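Local coordinates for protein glycosyl hydrolase, family 38 (Enterococcus faecalis, PDB 5KBP) that probably hydrolyses alpha-mannosidic linkages in carbohydrates, as a metal-dependent alpha-mannosidase of glycoside hydrolase family 38, at residues Leu84-Phe96 against Ala119-Met133. Sequence-based numbering, arbitrary orientation.
Sequences LKIGPFYILQDDF and APVQLGYFPDTFGNM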
ATOM      1  N   LEU A  84      14.862  -4.822  28.108  1.00 47.10           N
ATOM      2  CA  LEU A  84      13.952  -4.328  27.082  1.00 44.61           C
ATOM      3  C   LEU A  84      12.543  -4.732  27.497  1.00 40.81           C
ATOM      4  O   LEU A  84      12.165  -5.903  27.375  1.00 47.79           O
ATOM      5  CB  LEU A  84      14.316  -4.876  25.703  1.00 50.39           C
ATOM      6  CG  LEU A  84      13.760  -4.087  24.514  1.00 45.48           C
ATOM      7  CD1 LEU A  84      14.138  -2.621  24.635  1.00 35.32           C
ATOM      8  CD2 LEU A  84      14.265  -4.663  23.201  1.00 50.63           C
ATOM      9  N   LYS A  85      11.776  -3.768  28.001  1.00 41.53           N
ATOM     10  CA  LYS A  85      10.438  -4.018  28.518  1.00 38.93           C
ATOM     11  C   LYS A  85       9.429  -3.906  27.380  1.00 44.63           C
ATOM     12  O   LYS A  85       9.302  -2.844  26.761  1.00 47.21           O
ATOM     13  CB  LYS A  85      10.111  -3.028  29.636  1.00 47.99           C
ATOM     14  CG  LYS A  85      11.108  -3.028  30.790  1.00 56.25           C
ATOM     15  CD  LYS A  85      11.031  -4.316  31.596  1.00 60.69           C
ATOM     16  CE  LYS A  85      11.817  -4.198  32.894  1.00 70.76           C
ATOM     17  NZ  LYS A  85      11.715  -5.430  33.724  1.00 71.46           N
ATOM     18  N   ILE A  86       8.708  -4.996  27.113  1.00 50.68           N
ATOM     19  CA  ILE A  86       7.841  -5.094  25.948  1.00 42.43           C
ATOM     20  C   ILE A  86       6.407  -5.360  26.390  1.00 39.30           C
ATOM     21  O   ILE A  86       6.144  -5.843  27.495  1.00 45.43           O
ATOM     22  CB  ILE A  86       8.313  -6.195  24.977  1.00 40.76           C
ATOM     23  CG1 ILE A  86       8.214  -7.567  25.647  1.00 45.14           C
ATOM     24  CG2 ILE A  86       9.740  -5.926  24.524  1.00 38.12           C
ATOM     25  CD1 ILE A  86       8.449  -8.727  24.709  1.00 41.63           C
ATOM     26  N   GLY A  87       5.471  -5.041  25.497  1.00 43.84           N
ATOM     27  CA  GLY A  87       4.075  -5.342  25.709  1.00 40.53           C
ATOM     28  C   GLY A  87       3.402  -4.391  26.674  1.00 39.91           C
ATOM     29  O   GLY A  87       3.975  -3.379  27.087  1.00 39.54           O
ATOM     30  N   PRO A  88       2.167  -4.719  27.086  1.00 38.47           N
ATOM     31  CA  PRO A  88       1.490  -5.981  26.765  1.00 37.16           C
ATOM     32  C   PRO A  88       0.651  -5.961  25.488  1.00 36.98           C
ATOM     33  O   PRO A  88       0.013  -6.965  25.175  1.00 46.04           O
ATOM     34  CB  PRO A  88       0.586  -6.187  27.977  1.00 42.40           C
ATOM     35  CG  PRO A  88       0.198  -4.791  28.366  1.00 42.82           C
ATOM     36  CD  PRO A  88       1.372  -3.897  28.014  1.00 35.32           C
ATOM     37  N   PHE A  89       0.645  -4.844  24.771  1.00 47.25           N
ATOM     38  CA  PHE A  89      -0.179  -4.694  23.581  1.00 42.98           C
ATOM     39  C   PHE A  89       0.640  -4.959  22.322  1.00 47.42           C
ATOM     40  O   PHE A  89       1.872  -5.015  22.344  1.00 46.22           O
ATOM     41  CB  PHE A  89      -0.798  -3.292  23.518  1.00 43.39           C
ATOM     42  CG  PHE A  89      -1.748  -2.988  24.642  1.00 46.68           C
ATOM     43  CD1 PHE A  89      -2.316  -4.005  25.392  1.00 44.45           C
ATOM     44  CD2 PHE A  89      -2.078  -1.677  24.943  1.00 51.04           C
ATOM     45  CE1 PHE A  89      -3.191  -3.717  26.425  1.00 37.29           C
ATOM     46  CE2 PHE A  89      -2.952  -1.383  25.973  1.00 53.56           C
ATOM     47  CZ  PHE A  89      -3.509  -2.405  26.715  1.00 46.79           C
ATOM     48  N   TYR A  90      -0.072  -5.127  21.206  1.00 46.41           N
ATOM     49  CA  TYR A  90       0.584  -5.217  19.908  1.00 42.20           C
ATOM     50  C   TYR A  90       0.840  -3.829  19.334  1.00 38.47           C
ATOM     51  O   TYR A  90       1.939  -3.540  18.849  1.00 37.17           O
ATOM     52  CB  TYR A  90      -0.267  -6.059  18.955  1.00 43.34           C
ATOM     53  CG  TYR A  90       0.270  -6.164  17.546  1.00 40.84           C
ATOM     54  CD1 TYR A  90       1.402  -6.920  17.265  1.00 42.83           C
ATOM     55  CD2 TYR A  90      -0.363  -5.518  16.493  1.00 38.84           C
ATOM     56  CE1 TYR A  90       1.892  -7.022  15.973  1.00 38.45           C
ATOM     57  CE2 TYR A  90       0.119  -5.613  15.200  1.00 35.95           C
ATOM     58  CZ  TYR A  90       1.246  -6.366  14.947  1.00 42.28           C
ATOM     59  OH  TYR A  90       1.727  -6.463  13.660  1.00 42.96           O
ATOM     60  N   ILE A  91      -0.165  -2.956  19.391  1.00 39.99           N
ATOM     61  CA  ILE A  91      -0.036  -1.559  18.998  1.00 45.35           C
ATOM     62  C   ILE A  91      -0.750  -0.705  20.037  1.00 47.20           C
ATOM     63  O   ILE A  91      -1.526  -1.200  20.857  1.00 48.79           O
ATOM     64  CB  ILE A  91      -0.604  -1.290  17.586  1.00 45.06           C
ATOM     65  CG1 ILE A  91      -1.972  -1.960  17.413  1.00 44.93           C
ATOM     66  CG2 ILE A  91       0.362  -1.773  16.518  1.00 46.15           C
ATOM     67  CD1 ILE A  91      -3.152  -1.073  17.749  1.00 44.50           C
ATOM     68  N   LEU A  92      -0.473   0.596  19.996  1.00 42.65           N
ATOM     69  CA  LEU A  92      -1.164   1.571  20.833  1.00 45.31           C
ATOM     70  C   LEU A  92      -2.314   2.154  20.020  1.00 48.18           C
ATOM     71  O   LEU A  92      -2.093   2.957  19.109  1.00 56.66           O
ATOM     72  CB  LEU A  92      -0.210   2.665  21.302  1.00 34.71           C
ATOM     73  CG  LEU A  92       1.004   2.223  22.119  1.00 47.33           C
ATOM     74  CD1 LEU A  92       1.710   3.438  22.707  1.00 47.98           C
ATOM     75  CD2 LEU A  92       0.600   1.239  23.208  1.00 41.24           C
ATOM     76  N   GLN A  93      -3.536   1.754  20.349  1.00 42.62           N
ATOM     77  CA  GLN A  93      -4.697   2.035  19.521  1.00 48.42           C
ATOM     78  C   GLN A  93      -5.460   3.256  20.019  1.00 53.11           C
ATOM     79  O   GLN A  93      -5.198   3.799  21.094  1.00 63.21           O
ATOM     80  CB  GLN A  93      -5.637   0.825  19.489  1.00 51.32           C
ATOM     81  CG  GLN A  93      -6.536   0.702  20.716  1.00 59.22           C
ATOM     82  CD  GLN A  93      -5.823   0.135  21.931  1.00 67.00           C
ATOM     83  OE1 GLN A  93      -4.594   0.070  21.973  1.00 67.81           O
ATOM     84  NE2 GLN A  93      -6.597  -0.283  22.926  1.00 73.11           N
ATOM     85  N   ASP A  94      -6.420   3.684  19.204  1.00 51.22           N
ATOM     86  CA  ASP A  94      -7.485   4.565  19.657  1.00 54.26           C
ATOM     87  C   ASP A  94      -8.616   3.700  20.196  1.00 51.80           C
ATOM     88  O   ASP A  94      -9.056   2.759  19.528  1.00 47.41           O
ATOM     89  CB  ASP A  94      -7.989   5.458  18.524  1.00 55.90           C
ATOM     90  CG  ASP A  94      -9.087   6.403  18.976  1.00 65.23           C
ATOM     91  OD1 ASP A  94     -10.262   5.980  19.006  1.00 70.98           O
ATOM     92  OD2 ASP A  94      -8.775   7.564  19.310  1.00 69.36           O
ATOM     93  N   ASP A  95      -9.080   4.019  21.405  1.00 61.42           N
ATOM     94  CA  ASP A  95     -10.028   3.143  22.087  1.00 61.31           C
ATOM     95  C   ASP A  95     -11.368   3.088  21.362  1.00 55.96           C
ATOM     96  O   ASP A  95     -11.866   2.004  21.038  1.00 52.91           O
ATOM     97  CB  ASP A  95     -10.214   3.599  23.534  1.00 77.80           C
ATOM     98  CG  ASP A  95      -9.148   3.045  24.460  1.00 92.04           C
ATOM     99  OD1 ASP A  95      -8.445   2.097  24.052  1.00 96.38           O
ATOM    100  OD2 ASP A  95      -9.018   3.548  25.596  1.00 98.53           O
ATOM    101  N   PHE A  96     -11.965   4.249  21.090  1.00 53.89           N
ATOM    102  CA  PHE A  96     -13.340   4.290  20.610  1.00 53.85           C
ATOM    103  C   PHE A  96     -13.476   4.022  19.116  1.00 52.53           C
ATOM    104  O   PHE A  96     -14.560   3.624  18.674  1.00 59.10           O
ATOM    105  CB  PHE A  96     -13.969   5.646  20.940  1.00 56.28           C
ATOM    106  CG  PHE A  96     -14.136   5.896  22.411  1.00 66.52           C
ATOM    107  CD1 PHE A  96     -15.110   5.226  23.134  1.00 67.18           C
ATOM    108  CD2 PHE A  96     -13.326   6.806  23.071  1.00 68.50           C
ATOM    109  CE1 PHE A  96     -15.269   5.453  24.488  1.00 65.63           C
ATOM    110  CE2 PHE A  96     -13.480   7.039  24.426  1.00 71.77           C
ATOM    111  CZ  PHE A  96     -14.454   6.361  25.134  1.00 70.52           C
ATOM    112  N   ALA A 119       8.070 -12.121  28.439  1.00 56.93           N
ATOM    113  CA  ALA A 119       6.887 -11.807  29.229  1.00 56.59           C
ATOM    114  C   ALA A 119       6.546 -10.331  29.063  1.00 49.91           C
ATOM    115  O   ALA A 119       7.443  -9.510  28.839  1.00 53.49           O
ATOM    116  CB  ALA A 119       7.106 -12.144  30.705  1.00 54.28           C
ATOM    117  N   PRO A 120       5.275  -9.956  29.159  1.00 49.20           N
ATOM    118  CA  PRO A 120       4.896  -8.553  28.972  1.00 46.30           C
ATOM    119  C   PRO A 120       4.955  -7.748  30.259  1.00 46.68           C
ATOM    120  O   PRO A 120       4.845  -8.273  31.370  1.00 45.76           O
ATOM    121  CB  PRO A 120       3.448  -8.662  28.475  1.00 47.45           C
ATOM    122  CG  PRO A 120       2.929  -9.877  29.175  1.00 44.70           C
ATOM    123  CD  PRO A 120       4.096 -10.833  29.292  1.00 50.23           C
ATOM    124  N   VAL A 121       5.139  -6.440  30.088  1.00 46.12           N
ATOM    125  CA  VAL A 121       4.919  -5.508  31.187  1.00 43.03           C
ATOM    126  C   VAL A 121       3.434  -5.515  31.516  1.00 45.69           C
ATOM    127  O   VAL A 121       2.593  -5.217  30.659  1.00 50.58           O
ATOM    128  CB  VAL A 121       5.406  -4.100  30.825  1.00 40.55           C
ATOM    129  CG1 VAL A 121       4.994  -3.103  31.898  1.00 35.10           C
ATOM    130  CG2 VAL A 121       6.908  -4.098  30.646  1.00 42.91           C
ATOM    131  N   GLN A 122       3.099  -5.868  32.754  1.00 46.50           N
ATOM    132  CA  GLN A 122       1.703  -6.043  33.149  1.00 50.97           C
ATOM    133  C   GLN A 122       1.075  -4.701  33.526  1.00 46.14           C
ATOM    134  O   GLN A 122       0.636  -4.467  34.652  1.00 54.93           O
ATOM    135  CB  GLN A 122       1.602  -7.054  34.285  1.00 57.84           C
ATOM    136  CG  GLN A 122       2.065  -8.452  33.895  1.00 64.14           C
ATOM    137  CD  GLN A 122       1.818  -9.478  34.982  1.00 76.16           C
ATOM    138  OE1 GLN A 122       0.844 -10.229  34.931  1.00 85.28           O
ATOM    139  NE2 GLN A 122       2.703  -9.518  35.971  1.00 77.39           N
ATOM    140  N   LEU A 123       1.028  -3.810  32.537  1.00 43.97           N
ATOM    141  CA  LEU A 123       0.477  -2.472  32.714  1.00 48.81           C
ATOM    142  C   LEU A 123      -0.257  -2.067  31.447  1.00 50.23           C
ATOM    143  O   LEU A 123       0.330  -2.074  30.361  1.00 45.35           O
ATOM    144  CB  LEU A 123       1.581  -1.460  33.035  1.00 45.56           C
ATOM    145  CG  LEU A 123       1.153   0.008  33.055  1.00 48.06           C
ATOM    146  CD1 LEU A 123       0.238   0.287  34.240  1.00 44.92           C
ATOM    147  CD2 LEU A 123       2.367   0.924  33.073  1.00 43.82           C
ATOM    148  N   GLY A 124      -1.532  -1.712  31.584  1.00 50.27           N
ATOM    149  CA  GLY A 124      -2.254  -1.102  30.485  1.00 45.84           C
ATOM    150  C   GLY A 124      -1.638   0.236  30.133  1.00 43.32           C
ATOM    151  O   GLY A 124      -1.515   1.110  30.994  1.00 50.59           O
ATOM    152  N   TYR A 125      -1.238   0.410  28.879  1.00 48.37           N
ATOM    153  CA  TYR A 125      -0.461   1.572  28.454  1.00 46.61           C
ATOM    154  C   TYR A 125      -1.310   2.405  27.498  1.00 47.53           C
ATOM    155  O   TYR A 125      -1.466   2.054  26.326  1.00 49.23           O
ATOM    156  CB  TYR A 125       0.848   1.123  27.809  1.00 47.65           C
ATOM    157  CG  TYR A 125       1.959   2.151  27.844  1.00 41.53           C
ATOM    158  CD1 TYR A 125       2.475   2.603  29.051  1.00 49.15           C
ATOM    159  CD2 TYR A 125       2.511   2.646  26.671  1.00 38.89           C
ATOM    160  CE1 TYR A 125       3.497   3.538  29.088  1.00 43.10           C
ATOM    161  CE2 TYR A 125       3.533   3.577  26.696  1.00 40.27           C
ATOM    162  CZ  TYR A 125       4.023   4.019  27.907  1.00 44.34           C
ATOM    163  OH  TYR A 125       5.039   4.946  27.936  1.00 43.51           O
ATOM    164  N   PHE A 126      -1.856   3.511  28.004  1.00 51.42           N
ATOM    165  CA  PHE A 126      -2.641   4.451  27.202  1.00 55.26           C
ATOM    166  C   PHE A 126      -2.096   5.866  27.378  1.00 64.22           C
ATOM    167  O   PHE A 126      -2.809   6.768  27.827  1.00 69.79           O
ATOM    168  CB  PHE A 126      -4.118   4.394  27.590  1.00 46.90           C
ATOM    169  CG  PHE A 126      -4.706   3.015  27.548  1.00 52.30           C
ATOM    170  CD1 PHE A 126      -5.245   2.514  26.375  1.00 52.40           C
ATOM    171  CD2 PHE A 126      -4.732   2.223  28.685  1.00 47.07           C
ATOM    172  CE1 PHE A 126      -5.791   1.249  26.333  1.00 55.74           C
ATOM    173  CE2 PHE A 126      -5.279   0.955  28.648  1.00 50.28           C
ATOM    174  CZ  PHE A 126      -5.808   0.470  27.470  1.00 52.36           C
ATOM    175  N   PRO A 127      -0.834   6.102  27.009  1.00 53.57           N
ATOM    176  CA  PRO A 127      -0.222   7.400  27.336  1.00 50.23           C
ATOM    177  C   PRO A 127      -0.809   8.566  26.562  1.00 49.56           C
ATOM    178  O   PRO A 127      -0.811   9.692  27.076  1.00 54.14           O
ATOM    179  CB  PRO A 127       1.257   7.181  26.992  1.00 50.04           C
ATOM    180  CG  PRO A 127       1.227   6.170  25.901  1.00 52.79           C
ATOM    181  CD  PRO A 127       0.067   5.256  26.206  1.00 52.65           C
ATOM    182  N   ASP A 128      -1.317   8.338  25.349  1.00 51.54           N
ATOM    183  CA  ASP A 128      -1.788   9.425  24.499  1.00 62.31           C
ATOM    184  C   ASP A 128      -3.147   9.122  23.876  1.00 67.15           C
ATOM    185  O   ASP A 128      -3.510   9.736  22.868  1.00 81.34           O
ATOM    186  CB  ASP A 128      -0.758   9.726  23.405  1.00 71.85           C
ATOM    187  CG  ASP A 128      -0.882  11.131  22.858  1.00 83.10           C
ATOM    188  OD1 ASP A 128      -1.389  12.009  23.588  1.00 86.33           O
ATOM    189  OD2 ASP A 128      -0.475  11.358  21.699  1.00 86.52           O
ATOM    190  N   THR A 129      -3.908   8.196  24.456  1.00 63.36           N
ATOM    191  CA  THR A 129      -5.188   7.807  23.878  1.00 66.31           C
ATOM    192  C   THR A 129      -6.208   8.929  24.040  1.00 62.86           C
ATOM    193  O   THR A 129      -6.384   9.472  25.135  1.00 60.68           O
ATOM    194  CB  THR A 129      -5.702   6.526  24.535  1.00 66.48           C
ATOM    195  OG1 THR A 129      -4.675   5.527  24.508  1.00 59.54           O
ATOM    196  CG2 THR A 129      -6.926   6.001  23.798  1.00 67.72           C
ATOM    197  N   PHE A 130      -6.881   9.275  22.943  1.00 65.71           N
ATOM    198  CA  PHE A 130      -7.879  10.345  22.935  1.00 67.50           C
ATOM    199  C   PHE A 130      -9.158   9.805  23.562  1.00 75.42           C
ATOM    200  O   PHE A 130     -10.067   9.337  22.873  1.00 78.26           O
ATOM    201  CB  PHE A 130      -8.128  10.848  21.518  1.00 70.82           C
ATOM    202  CG  PHE A 130      -6.876  11.217  20.767  1.00 76.92           C
ATOM    203  CD1 PHE A 130      -5.757  11.696  21.432  1.00 78.23           C
ATOM    204  CD2 PHE A 130      -6.822  11.085  19.389  1.00 76.72           C
ATOM    205  CE1 PHE A 130      -4.610  12.030  20.735  1.00 81.16           C
ATOM    206  CE2 PHE A 130      -5.681  11.420  18.689  1.00 80.67           C
ATOM    207  CZ  PHE A 130      -4.573  11.893  19.362  1.00 84.16           C
ATOM    208  N   GLY A 131      -9.233   9.871  24.888  1.00 75.97           N
ATOM    209  CA  GLY A 131     -10.376   9.329  25.596  1.00 75.89           C
ATOM    210  C   GLY A 131     -10.259   7.835  25.812  1.00 69.15           C
ATOM    211  O   GLY A 131      -9.824   7.105  24.917  1.00 73.21           O
ATOM    212  N   ASN A 132     -10.640   7.366  26.996  1.00 61.71           N
ATOM    213  CA  ASN A 132     -10.510   5.963  27.358  1.00 64.59           C
ATOM    214  C   ASN A 132     -11.885   5.337  27.551  1.00 63.49           C
ATOM    215  O   ASN A 132     -12.766   5.929  28.182  1.00 72.31           O
ATOM    216  CB  ASN A 132      -9.670   5.804  28.627  1.00 63.73           C
ATOM    217  CG  ASN A 132      -8.198   6.085  28.386  1.00 69.58           C
ATOM    218  OD1 ASN A 132      -7.432   5.184  28.044  1.00 72.47           O
ATOM    219  ND2 ASN A 132      -7.797   7.338  28.559  1.00 69.75           N
ATOM    220  N   MET A 133     -12.054   4.137  26.999  1.00 55.69           N
ATOM    221  CA  MET A 133     -13.328   3.434  27.067  1.00 60.44           C
ATOM    222  C   MET A 133     -13.704   3.127  28.513  1.00 59.31           C
ATOM    223  O   MET A 133     -12.846   2.922  29.376  1.00 55.11           O
ATOM    224  CB  MET A 133     -13.253   2.139  26.260  1.00 59.92           C
ATOM    225  CG  MET A 133     -12.131   1.219  26.712  1.00 64.49           C
ATOM    226  SD  MET A 133     -11.966  -0.287  25.749  1.00 71.25           S
ATOM    227  CE  MET A 133     -11.435   0.364  24.176  1.00 66.63           C
TER
HETATM  228  O   HOH W   1       8.894  -7.296  29.311  1.00 40.12           O
HETATM  229  O   HOH W   2       3.380  -1.347  29.387  1.00 43.12           O
HETATM  230  O   HOH W   3      -2.933   2.053  23.903  1.00 48.30           O
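Val121 N donates to Ile86 O over 2.8 Å at 167°, the one strong direct hydrogen bond between 84-96 and 119-133; Pro120 CA lies 3.3 Å from Ile86 O, a CA-H...O contact. At the far end Met133 N reaches Asp95 OD2 only weakly, at 3.4 Å. Three waters complete the polar seam, joining Ile86 N to Ala119 O, Gly87 O to Leu123 O, and Gln93 OE1 to Tyr125 O. Pro88, after a cis peptide bond, lays its ring against two carbonyls, CD lying 3.1 Å from Leu123 O and 3.2 Å from Val121 O, while its CB meets Pro120 CB. Phe89 and Phe126 meet obliquely, planes 59° apart, with Phe126 CZ at the edge of the Phe89 ring. Gln93 NE2 approaches the Phe126 edge in plane, 3.8 Å from CE1, and is hydrogen-bonded to Asn103 of helix 100-117. Met133, bent at chi3 (67°), brings CE to 3.5 Å from Asp95 OD1, and Thr129 CG2 packs against the same carboxylate. Both segments belong to the family 38 N-terminal domain: helix 100-117 connects the loop after strand 84-85 to 119-133, and this strand-helix succession, with its buried loop packing, is consistent with the domain's typical alpha/beta barrel.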